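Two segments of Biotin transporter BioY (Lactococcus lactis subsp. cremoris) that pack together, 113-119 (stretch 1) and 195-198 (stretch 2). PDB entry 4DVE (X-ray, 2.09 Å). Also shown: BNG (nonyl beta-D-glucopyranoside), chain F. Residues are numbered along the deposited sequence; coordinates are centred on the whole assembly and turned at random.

Stretch 1 (113-119) IGFFLKK
Stretch 2, residues 195-198: LYFR

The end of a chain can pack against a helix without a hydrogen bond between the two stretches, and the contact between residues 113-119 and 195-198 of BioY is a compact example: one aromatic ring and one extended lysine account for most of it, and only 207 Å² is buried, both sides summed.

Stretch 1 is regular helix, phi/psi mostly near -60/-45, with Phe116 at -78/-31; Leu117 N to Ile113 O is 2.9 Å, Lys118 N to Gly114 O 3.1 Å and Lys119 N to Phe115 O 2.9 Å. Stretch 2 leaves a 3-10 segment at Leu195 (-53/-39; t, p) and Tyr196 (-78/-11; chi1 -50°, chi2 -61°), whose end leads away to an OH bonded elsewhere in the structure; Phe197 follows at -118/13. The CA atoms nearest across the stretches are those of Lys118 and Phe197, 5.3 Å apart.

Phe197 is buried. Its CA-to-CB bond points sideways, but the end of the side chain comes nearer the helix, with chi1 at -62° (m) and chi2 at -79° setting the ring plane. Phe197 CE1 lies 4.2 Å from Leu117 CB, an apolar contact, and 4.3 Å from Gly114 O; this oxygen and Lys118 CB sit at the ring edge, near its plane. The CA-to-CB bond of Leu117 (m, t) points toward stretch 2, while Gly114, without a side chain, meets the ring through its backbone.

Lys118 shows how a long aliphatic chain can serve as packing material. Starting sideways, all four chi angles t, it runs along stretch 2: Lys118 CG is 3.7 Å from Phe197 O, CD 4.2 Å from Tyr196 O, and CE 4.0 Å from Arg198 C. Lys118 NZ lies 2.3 Å from detergent O3, a very short approach. The CA-to-CB bonds of Phe115 (t, 86°) and exposed Arg198 (-63°, -179°, -161°, 174°) point away; Phe115 CE1 is 2.9 Å from detergent O4.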

# COMPACT_ATOMS: atom_id res chain seq x y z
N ILE A 113 -5.00 7.43 -2.58
CA ILE A 113 -4.51 8.22 -1.44
C ILE A 113 -3.90 9.55 -1.94
O ILE A 113 -4.26 10.63 -1.45
CB ILE A 113 -3.49 7.42 -0.59
CG1 ILE A 113 -4.21 6.28 0.17
CG2 ILE A 113 -2.76 8.35 0.38
CD1 ILE A 113 -3.30 5.40 1.01
N GLY A 114 -3.03 9.47 -2.93
CA GLY A 114 -2.35 10.65 -3.48
C GLY A 114 -3.33 11.65 -4.10
O GLY A 114 -3.20 12.87 -3.91
N PHE A 115 -4.29 11.12 -4.84
CA PHE A 115 -5.31 11.94 -5.47
C PHE A 115 -6.15 12.76 -4.47
O PHE A 115 -6.41 13.95 -4.68
CB PHE A 115 -6.26 11.07 -6.30
CG PHE A 115 -7.35 11.87 -6.98
CD1 PHE A 115 -7.14 12.45 -8.22
CD2 PHE A 115 -8.59 12.03 -6.37
CE1 PHE A 115 -8.14 13.21 -8.83
CE2 PHE A 115 -9.59 12.78 -6.98
CZ PHE A 115 -9.36 13.37 -8.21
N PHE A 116 -6.61 12.11 -3.39
CA PHE A 116 -7.42 12.82 -2.41
C PHE A 116 -6.62 13.72 -1.48
O PHE A 116 -7.14 14.77 -1.03
CB PHE A 116 -8.36 11.86 -1.67
CG PHE A 116 -9.51 11.41 -2.51
CD1 PHE A 116 -10.55 12.31 -2.81
CD2 PHE A 116 -9.53 10.16 -3.09
CE1 PHE A 116 -11.61 11.92 -3.62
CE2 PHE A 116 -10.58 9.76 -3.89
CZ PHE A 116 -11.63 10.64 -4.16
N LEU A 117 -5.37 13.34 -1.18
CA LEU A 117 -4.49 14.21 -0.39
C LEU A 117 -4.27 15.54 -1.12
O LEU A 117 -4.32 16.61 -0.51
CB LEU A 117 -3.12 13.58 -0.11
CG LEU A 117 -3.10 12.40 0.86
CD1 LEU A 117 -1.65 11.93 1.03
CD2 LEU A 117 -3.79 12.73 2.20
N LYS A 118 -4.04 15.43 -2.42
CA LYS A 118 -3.79 16.57 -3.32
C LYS A 118 -5.07 17.39 -3.48
O LYS A 118 -5.06 18.59 -3.22
CB LYS A 118 -3.29 15.99 -4.65
CG LYS A 118 -2.80 16.94 -5.68
CD LYS A 118 -2.02 16.16 -6.74
CE LYS A 118 -2.14 16.85 -8.08
NZ LYS A 118 -1.62 16.01 -9.19
N LYS A 119 -6.18 16.73 -3.82
CA LYS A 119 -7.47 17.41 -4.05
C LYS A 119 -8.07 18.11 -2.82
O LYS A 119 -8.72 19.16 -2.95
CB LYS A 119 -8.49 16.41 -4.59
CG LYS A 119 -9.81 17.02 -5.06
CD LYS A 119 -10.94 16.00 -5.02
CE LYS A 119 -12.27 16.59 -5.49
NZ LYS A 119 -13.35 15.55 -5.50
N LEU A 195 6.67 18.99 -4.41
CA LEU A 195 6.60 18.86 -5.87
C LEU A 195 5.47 17.89 -6.27
O LEU A 195 4.76 18.14 -7.26
CB LEU A 195 7.93 18.32 -6.43
CG LEU A 195 8.14 18.14 -7.95
CD1 LEU A 195 7.88 19.44 -8.70
CD2 LEU A 195 9.54 17.59 -8.29
N TYR A 196 5.30 16.80 -5.51
CA TYR A 196 4.37 15.73 -5.91
C TYR A 196 2.90 16.05 -5.64
O TYR A 196 2.02 15.30 -6.08
CB TYR A 196 4.79 14.39 -5.27
CG TYR A 196 6.26 14.14 -5.52
CD1 TYR A 196 6.75 14.04 -6.82
CD2 TYR A 196 7.18 14.19 -4.48
CE1 TYR A 196 8.12 13.92 -7.07
CE2 TYR A 196 8.55 14.08 -4.72
CZ TYR A 196 9.02 13.93 -6.01
OH TYR A 196 10.40 13.82 -6.24
N PHE A 197 2.63 17.13 -4.90
CA PHE A 197 1.26 17.51 -4.53
C PHE A 197 0.84 18.86 -5.08
O PHE A 197 -0.19 19.40 -4.69
CB PHE A 197 1.10 17.46 -3.01
CG PHE A 197 1.34 16.11 -2.46
CD1 PHE A 197 0.33 15.15 -2.54
CD2 PHE A 197 2.58 15.73 -1.99
CE1 PHE A 197 0.54 13.87 -2.10
CE2 PHE A 197 2.79 14.44 -1.54
CZ PHE A 197 1.76 13.51 -1.59
N ARG A 198 1.62 19.41 -6.01
CA ARG A 198 1.16 20.58 -6.76
C ARG A 198 0.00 20.17 -7.68
O ARG A 198 -0.84 21.02 -7.97
CB ARG A 198 2.28 21.16 -7.62
CG ARG A 198 3.46 21.69 -6.83
CD ARG A 198 4.48 22.27 -7.81
NE ARG A 198 5.80 22.39 -7.22
CZ ARG A 198 6.90 22.77 -7.88
NH1 ARG A 198 6.86 23.06 -9.19
NH2 ARG A 198 8.05 22.82 -7.23
C1 BNG F . -2.94 11.70 -11.98
C2 BNG F . -2.54 13.01 -11.33
C3 BNG F . -3.73 13.65 -10.61
C4 BNG F . -4.95 13.69 -11.52
C5 BNG F . -5.21 12.34 -12.16
C6 BNG F . -6.39 12.40 -13.13
C1' BNG F . -2.05 9.82 -13.11
C2' BNG F . -0.90 8.96 -12.59
C3' BNG F . -0.62 7.80 -13.55
C4' BNG F . -0.30 6.53 -12.77
C5' BNG F . 0.84 5.76 -13.44
C6' BNG F . 0.51 4.28 -13.54
C7' BNG F . 1.75 3.43 -13.30
C8' BNG F . 1.47 1.95 -13.59
C9' BNG F . 2.66 1.09 -13.21
O1 BNG F . -1.84 11.18 -12.72
O2 BNG F . -1.49 12.78 -10.39
O3 BNG F . -3.39 14.98 -10.21
O4 BNG F . -6.10 14.08 -10.75
O5 BNG F . -4.04 11.92 -12.86
O6 BNG F . -5.98 11.90 -14.40